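Local coordinates for protein cephalosporin acylase (Bacillus halodurans, PDB 2NLZ) that probably hydrolyses or transfers acyl groups such as gamma-glutamyl, as a cephalosporin acylase related to gamma-glutamyltranspeptidases, at residues T417-F425 and G441-M449; P249-I257 and E266-L274. The protein carries 1 engineered substitution. One frame throughout, in Å; residues are numbered along the deposited sequence.

Contact 1: residues T417-F425 and G441-M449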
# COMPACT_ATOMS: atom_id res chain seq x y z
N THR D 417 -39.62 20.59 -0.98
CA THR D 417 -38.31 21.23 -0.92
C THR D 417 -37.25 20.61 -1.82
O THR D 417 -37.42 19.49 -2.32
CB THR D 417 -37.74 21.23 0.51
OG1 THR D 417 -36.44 21.81 0.51
CG2 THR D 417 -37.67 19.81 1.06
N TYR D 418 -36.17 21.37 -2.02
CA TYR D 418 -34.89 20.87 -2.50
C TYR D 418 -34.63 19.54 -1.81
O TYR D 418 -34.58 19.46 -0.57
CB TYR D 418 -33.80 21.88 -2.14
CG TYR D 418 -32.39 21.52 -2.56
CD1 TYR D 418 -31.57 20.75 -1.75
CD2 TYR D 418 -31.85 22.00 -3.75
CE1 TYR D 418 -30.28 20.43 -2.12
CE2 TYR D 418 -30.56 21.69 -4.14
CZ TYR D 418 -29.77 20.90 -3.32
OH TYR D 418 -28.49 20.60 -3.70
N HIS D 419 -34.47 18.49 -2.61
CA HIS D 419 -34.37 17.12 -2.11
C HIS D 419 -33.01 16.53 -2.46
O HIS D 419 -32.57 16.64 -3.59
CB HIS D 419 -35.48 16.26 -2.71
CG HIS D 419 -36.13 15.34 -1.72
ND1 HIS D 419 -35.56 14.16 -1.32
CD2 HIS D 419 -37.30 15.44 -1.05
CE1 HIS D 419 -36.35 13.56 -0.45
NE2 HIS D 419 -37.42 14.31 -0.27
N THR D 420 -32.37 15.88 -1.48
CA THR D 420 -31.00 15.37 -1.66
C THR D 420 -30.92 13.99 -2.31
O THR D 420 -29.94 13.66 -2.99
CB THR D 420 -30.24 15.31 -0.33
OG1 THR D 420 -30.99 14.53 0.62
CG2 THR D 420 -29.99 16.72 0.19
N ILE D 421 -31.94 13.18 -2.04
CA ILE D 421 -32.13 11.87 -2.63
C ILE D 421 -32.19 11.94 -4.16
O ILE D 421 -33.07 12.59 -4.73
CB ILE D 421 -33.45 11.34 -2.15
CG1 ILE D 421 -33.33 10.73 -0.77
CG2 ILE D 421 -34.00 10.26 -3.05
CD1 ILE D 421 -34.68 10.17 -0.38
N ILE D 422 -31.26 11.27 -4.82
CA ILE D 422 -31.23 11.26 -6.28
C ILE D 422 -30.87 9.89 -6.90
O ILE D 422 -29.76 9.40 -6.76
CB ILE D 422 -30.31 12.40 -6.87
CG1 ILE D 422 -28.84 12.25 -6.42
CG2 ILE D 422 -30.85 13.79 -6.50
CD1 ILE D 422 -27.86 13.12 -7.22
N PRO D 423 -31.85 9.27 -7.58
CA PRO D 423 -31.57 8.03 -8.28
C PRO D 423 -31.11 8.34 -9.70
O PRO D 423 -31.68 9.22 -10.37
CB PRO D 423 -32.94 7.35 -8.31
CG PRO D 423 -33.94 8.48 -8.31
CD PRO D 423 -33.25 9.71 -7.74
N GLY D 424 -30.09 7.64 -10.16
CA GLY D 424 -29.54 7.92 -11.47
C GLY D 424 -29.78 6.80 -12.44
O GLY D 424 -29.95 5.65 -12.04
N PHE D 425 -29.79 7.14 -13.73
CA PHE D 425 -29.83 6.13 -14.77
C PHE D 425 -28.91 6.48 -15.93
O PHE D 425 -28.80 7.64 -16.32
CB PHE D 425 -31.25 5.94 -15.29
CG PHE D 425 -31.52 4.54 -15.80
CD1 PHE D 425 -32.11 3.60 -14.98
CD2 PHE D 425 -31.19 4.18 -17.11
CE1 PHE D 425 -32.37 2.31 -15.44
CE2 PHE D 425 -31.44 2.90 -17.58
CZ PHE D 425 -32.04 1.97 -16.74
N GLY D 441 -26.57 12.20 1.33
CA GLY D 441 -26.93 13.60 1.53
C GLY D 441 -26.41 14.50 0.42
O GLY D 441 -26.79 14.35 -0.74
N PHE D 442 -25.54 15.44 0.78
CA PHE D 442 -24.95 16.37 -0.19
C PHE D 442 -23.73 15.80 -0.92
O PHE D 442 -23.17 16.44 -1.82
CB PHE D 442 -24.62 17.71 0.48
CG PHE D 442 -25.83 18.52 0.85
CD1 PHE D 442 -26.32 18.51 2.15
CD2 PHE D 442 -26.49 19.29 -0.11
CE1 PHE D 442 -27.45 19.27 2.50
CE2 PHE D 442 -27.61 20.04 0.23
CZ PHE D 442 -28.09 20.03 1.54
N MET D 443 -23.31 14.60 -0.53
CA MET D 443 -22.32 13.83 -1.29
C MET D 443 -22.91 13.36 -2.63
O MET D 443 -22.18 13.17 -3.62
CB MET D 443 -21.85 12.62 -0.45
CG MET D 443 -21.19 11.47 -1.24
SD MET D 443 -19.47 11.80 -1.63
CE MET D 443 -19.10 10.49 -2.80
N GLN D 444 -24.24 13.21 -2.67
CA GLN D 444 -24.91 12.49 -3.75
C GLN D 444 -24.53 12.88 -5.17
O GLN D 444 -24.06 12.03 -5.93
CB GLN D 444 -26.44 12.42 -3.52
CG GLN D 444 -26.80 11.53 -2.32
CD GLN D 444 -28.18 10.93 -2.39
OE1 GLN D 444 -28.90 10.90 -1.39
NE2 GLN D 444 -28.56 10.44 -3.56
N PRO D 445 -24.68 14.17 -5.53
CA PRO D 445 -24.30 14.54 -6.89
C PRO D 445 -22.81 14.33 -7.17
O PRO D 445 -22.44 13.94 -8.29
CB PRO D 445 -24.65 16.03 -6.96
CG PRO D 445 -25.62 16.25 -5.85
CD PRO D 445 -25.19 15.33 -4.78
N GLN D 446 -21.97 14.57 -6.16
CA GLN D 446 -20.53 14.38 -6.26
C GLN D 446 -20.19 12.92 -6.52
O GLN D 446 -19.32 12.62 -7.35
CB GLN D 446 -19.84 14.90 -5.01
CG GLN D 446 -20.38 16.26 -4.56
CD GLN D 446 -19.53 16.94 -3.50
OE1 GLN D 446 -18.30 17.07 -3.64
NE2 GLN D 446 -20.19 17.39 -2.42
N GLY D 447 -20.91 12.03 -5.84
CA GLY D 447 -20.80 10.59 -6.08
C GLY D 447 -21.30 10.15 -7.44
O GLY D 447 -20.76 9.23 -8.06
N HIS D 448 -22.35 10.81 -7.91
CA HIS D 448 -22.86 10.60 -9.26
C HIS D 448 -21.82 11.04 -10.30
O HIS D 448 -21.61 10.36 -11.30
CB HIS D 448 -24.17 11.38 -9.46
CG HIS D 448 -25.38 10.68 -8.92
ND1 HIS D 448 -26.61 10.75 -9.54
CD2 HIS D 448 -25.55 9.90 -7.83
CE1 HIS D 448 -27.48 10.05 -8.84
NE2 HIS D 448 -26.87 9.53 -7.80
N MET D 449 -21.17 12.18 -10.06
CA MET D 449 -20.16 12.65 -11.01
C MET D 449 -18.99 11.69 -11.05
O MET D 449 -18.46 11.40 -12.12
CB MET D 449 -19.67 14.06 -10.68
CG MET D 449 -18.94 14.71 -11.85
SD MET D 449 -18.11 16.31 -11.62
CE MET D 449 -17.11 15.91 -10.23

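Contact 2: residues P249-I257 and E266-L274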
# COMPACT_ATOMS: atom_id res chain seq x y z
N PRO D 249 -48.14 10.53 -5.55
CA PRO D 249 -46.86 10.45 -6.24
C PRO D 249 -47.04 10.99 -7.66
O PRO D 249 -48.08 10.77 -8.28
CB PRO D 249 -46.53 8.95 -6.25
CG PRO D 249 -47.73 8.26 -5.79
CD PRO D 249 -48.61 9.22 -5.07
N GLU D 250 -46.05 11.74 -8.14
CA GLU D 250 -46.15 12.40 -9.43
C GLU D 250 -45.18 11.77 -10.41
O GLU D 250 -43.97 11.74 -10.16
CB GLU D 250 -45.89 13.91 -9.27
CG GLU D 250 -45.73 14.69 -10.58
CD GLU D 250 -45.61 16.19 -10.36
OE1 GLU D 250 -46.34 16.72 -9.50
OE2 GLU D 250 -44.78 16.84 -11.04
N TRP D 251 -45.71 11.25 -11.51
CA TRP D 251 -44.85 10.85 -12.61
C TRP D 251 -44.33 12.11 -13.27
O TRP D 251 -45.10 12.97 -13.70
CB TRP D 251 -45.58 9.97 -13.62
CG TRP D 251 -45.91 8.65 -13.06
CD1 TRP D 251 -47.12 8.25 -12.56
CD2 TRP D 251 -45.03 7.55 -12.91
NE1 TRP D 251 -47.05 6.96 -12.12
CE2 TRP D 251 -45.77 6.50 -12.33
CE3 TRP D 251 -43.69 7.33 -13.22
CZ2 TRP D 251 -45.21 5.25 -12.04
CZ3 TRP D 251 -43.13 6.10 -12.94
CH2 TRP D 251 -43.89 5.07 -12.35
N VAL D 252 -43.01 12.22 -13.31
CA VAL D 252 -42.37 13.43 -13.76
C VAL D 252 -41.39 13.03 -14.87
O VAL D 252 -41.01 11.86 -14.97
CB VAL D 252 -41.74 14.18 -12.54
CG1 VAL D 252 -40.45 13.52 -12.09
CG2 VAL D 252 -41.56 15.67 -12.83
N GLU D 253 -41.04 13.97 -15.73
CA GLU D 253 -40.21 13.67 -16.92
C GLU D 253 -38.71 13.83 -16.64
O GLU D 253 -38.24 14.95 -16.38
CB GLU D 253 -40.65 14.55 -18.11
CG GLU D 253 -40.03 14.18 -19.46
CD GLU D 253 -40.51 12.83 -20.00
OE1 GLU D 253 -41.70 12.50 -19.82
OE2 GLU D 253 -39.68 12.11 -20.60
N PRO D 254 -37.96 12.71 -16.70
CA PRO D 254 -36.51 12.71 -16.41
C PRO D 254 -35.70 13.61 -17.35
O PRO D 254 -36.04 13.74 -18.54
CB PRO D 254 -36.11 11.24 -16.59
CG PRO D 254 -37.20 10.62 -17.39
CD PRO D 254 -38.46 11.37 -17.05
N ILE D 255 -34.65 14.21 -16.79
CA ILE D 255 -33.75 15.12 -17.50
C ILE D 255 -32.39 14.47 -17.72
O ILE D 255 -31.98 13.60 -16.94
CB ILE D 255 -33.57 16.44 -16.74
CG1 ILE D 255 -33.23 16.18 -15.27
CG2 ILE D 255 -34.81 17.33 -16.89
CD1 ILE D 255 -32.82 17.42 -14.49
N SER D 256 -31.70 14.89 -18.77
CA SER D 256 -30.41 14.30 -19.11
C SER D 256 -29.40 15.25 -19.73
O SER D 256 -29.67 16.43 -19.98
CB SER D 256 -30.58 13.09 -20.03
OG SER D 256 -30.94 13.48 -21.33
N ILE D 257 -28.22 14.70 -19.99
CA ILE D 257 -27.09 15.40 -20.54
C ILE D 257 -26.43 14.38 -21.45
O ILE D 257 -26.44 13.18 -21.14
CB ILE D 257 -26.13 15.85 -19.39
CG1 ILE D 257 -26.48 17.27 -18.92
CG2 ILE D 257 -24.64 15.72 -19.78
CD1 ILE D 257 -26.69 18.29 -20.05
N GLU D 266 -31.27 12.01 -14.54
CA GLU D 266 -31.65 12.29 -13.17
C GLU D 266 -33.14 12.66 -13.14
O GLU D 266 -33.72 13.03 -14.17
CB GLU D 266 -30.83 13.47 -12.63
CG GLU D 266 -29.31 13.28 -12.60
CD GLU D 266 -28.81 12.42 -11.45
OE1 GLU D 266 -29.55 12.23 -10.45
OE2 GLU D 266 -27.65 11.96 -11.54
N ILE D 267 -33.75 12.56 -11.97
CA ILE D 267 -35.05 13.17 -11.70
C ILE D 267 -34.89 14.69 -11.78
O ILE D 267 -33.91 15.23 -11.26
CB ILE D 267 -35.55 12.78 -10.29
CG1 ILE D 267 -35.79 11.26 -10.19
CG2 ILE D 267 -36.80 13.59 -9.89
CD1 ILE D 267 -36.75 10.67 -11.22
N PRO D 268 -35.84 15.39 -12.44
CA PRO D 268 -35.88 16.85 -12.51
C PRO D 268 -36.12 17.51 -11.15
O PRO D 268 -36.56 16.83 -10.22
CB PRO D 268 -37.07 17.12 -13.44
CG PRO D 268 -37.91 15.94 -13.30
CD PRO D 268 -36.95 14.80 -13.20
N PRO D 269 -35.82 18.82 -11.03
CA PRO D 269 -36.02 19.66 -9.85
C PRO D 269 -37.22 19.38 -8.96
O PRO D 269 -38.22 18.78 -9.38
CB PRO D 269 -36.09 21.04 -10.45
CG PRO D 269 -35.04 20.99 -11.48
CD PRO D 269 -35.16 19.60 -12.09
N ASN D 270 -37.12 19.93 -7.75
CA ASN D 270 -37.50 19.29 -6.51
C ASN D 270 -36.22 18.51 -6.11
O ASN D 270 -35.54 18.89 -5.16
CB ASN D 270 -38.74 18.40 -6.67
CG ASN D 270 -39.34 17.95 -5.33
OD1 ASN D 270 -40.21 17.08 -5.31
ND2 ASN D 270 -38.87 18.52 -4.22
N GLY D 271 -35.86 17.48 -6.88
CA GLY D 271 -34.63 16.71 -6.65
C GLY D 271 -33.39 17.42 -7.15
O GLY D 271 -33.45 18.23 -8.09
N GLN D 272 -32.25 17.11 -6.53
CA GLN D 272 -30.99 17.85 -6.76
C GLN D 272 -30.07 17.23 -7.82
O GLN D 272 -28.92 17.67 -7.98
CB GLN D 272 -30.22 18.08 -5.45
CG GLN D 272 -29.53 16.84 -4.87
CD GLN D 272 -28.49 17.17 -3.82
OE1 GLN D 272 -28.33 16.44 -2.85
NE2 GLN D 272 -27.76 18.25 -4.02
N GLY D 273 -30.57 16.24 -8.56
CA GLY D 273 -29.80 15.55 -9.59
C GLY D 273 -29.23 16.48 -10.64
O GLY D 273 -28.19 16.21 -11.24
N LEU D 274 -29.95 17.58 -10.86
CA LEU D 274 -29.51 18.70 -11.69
C LEU D 274 -28.02 19.01 -11.53
O LEU D 274 -27.33 19.25 -12.52
CB LEU D 274 -30.34 19.92 -11.30
CG LEU D 274 -30.48 21.11 -12.24
CD1 LEU D 274 -29.22 21.96 -12.27
CD2 LEU D 274 -30.83 20.60 -13.59

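Contact 1: residues T417-F425 and G441-M449
Tyr418 opens the contact by bringing its ring against Phe442, CE1 lying 3.6 Å from Phe442 CE2. Its CG is anti to the backbone N (chi1 -180°), which swings the ring toward Phe442; Phe308 of helix 294-314 packs on both rings. Thr420 works with both branches. Its methyl CG2 stands over the face of the Phe442 ring, 4.1 Å from the centroid and only 12° off the normal, a CH-pi contact. OG1 instead hydrogen-bonds Arg397, while CB rests 3.6 Å from Gly441 O, so a beta-branched alcohol suits a place that asks for both a methyl and a hydroxyl.

The CA–CB bond of Ile421 points away from the helix, and its side chain packs on Ile374 of strand 370-376. The next residue, Ile422, sends CG1 and CD1 to the helix in an extended chain (chi2 166°). CD1 sits 3.6 Å from the centroid of the His448 ring, over its face, and also lies 4.1 Å from Pro445 CG. Further back, Ile422 CG1 meets the aliphatic part of Gln444, at 3.8 Å from CB. Gln444 and His448 are one turn apart on helix 444-457, and both touch this isoleucine. At Gly424 a side chain would probably crowd the imidazole, whose ND1 hydrogen-bonds Glu266 OE2.

The buried loop entering strand 424-428 thus packs on the first turns of helix 444-457, which follows the hairpin 424-428/431-438. Two methyl-on-ring contacts, from Thr420 and Ile422, stand out; apolar packing places the rings, and the bonds to Arg397 and Glu266 probably limit how Thr420 and His448 can turn.

Contact 2: residues P249-I257 and E266-L274
Ile255 and Glu266 pair their backbones across an antiparallel beta hairpin made by strands 250-259 and 262-266. Two hydrogen bonds join this hydrogen-bonded pair: Ile255 N to Glu266 O at 3.0 Å, and Glu266 N to Ile255 O, where the N-H...O angle is 168°. Beyond Ile267 come Pro268 and Pro269, which have no backbone N-H to extend the ladder.

The remaining contacts are apolar. Ile255 CG1 is tucked between the backbone N and carbonyl carbon (chi1 49°), an orientation that takes CD1 across to the other segment, 4.0 Å from Pro269 CD and 3.9 Å from Leu274 CD2. Its other branch, CG2, rests 4.1 Å from Pro268 CB. Leu277 of helix 274-283 and Val325 of helix 325-328 also pack on this isoleucine. With alanine in place of this isoleucine, the CG2 and CD1 contacts are gone, which would probably leave a gap against Pro268, Pro269 and Leu274.

Val252, beta-branched and suited to a strand, sets both methyls against the puckered Pro268 ring, Val252 CG2 lying 3.7 Å from Pro268 CG. The same Pro268 CG also lies 3.3 Å from Glu253 O.

How the contacts relate
From the N terminus, contact 2 comes first: 249-257 runs through a short hairpin and is met again by 266-274, which leads into helix 274-283. About 140 residues later, contact 1 closes a second loop, in which 417-425 enters strand 424-428, returns along strand 431-438 and meets the start of helix 444-457. The loops follow in series, neither nesting nor crossing, yet they touch in space. The backbone N of His419 lies 2.8 Å from Asn270 O, a probable hydrogen bond. Because strand 262-266 neighbours strand 424-428, Phe425 also bonds Trp265 through the backbone. Together they tie hairpin, central strands and helix 444-457 of what is probably an Ntn-hydrolase core.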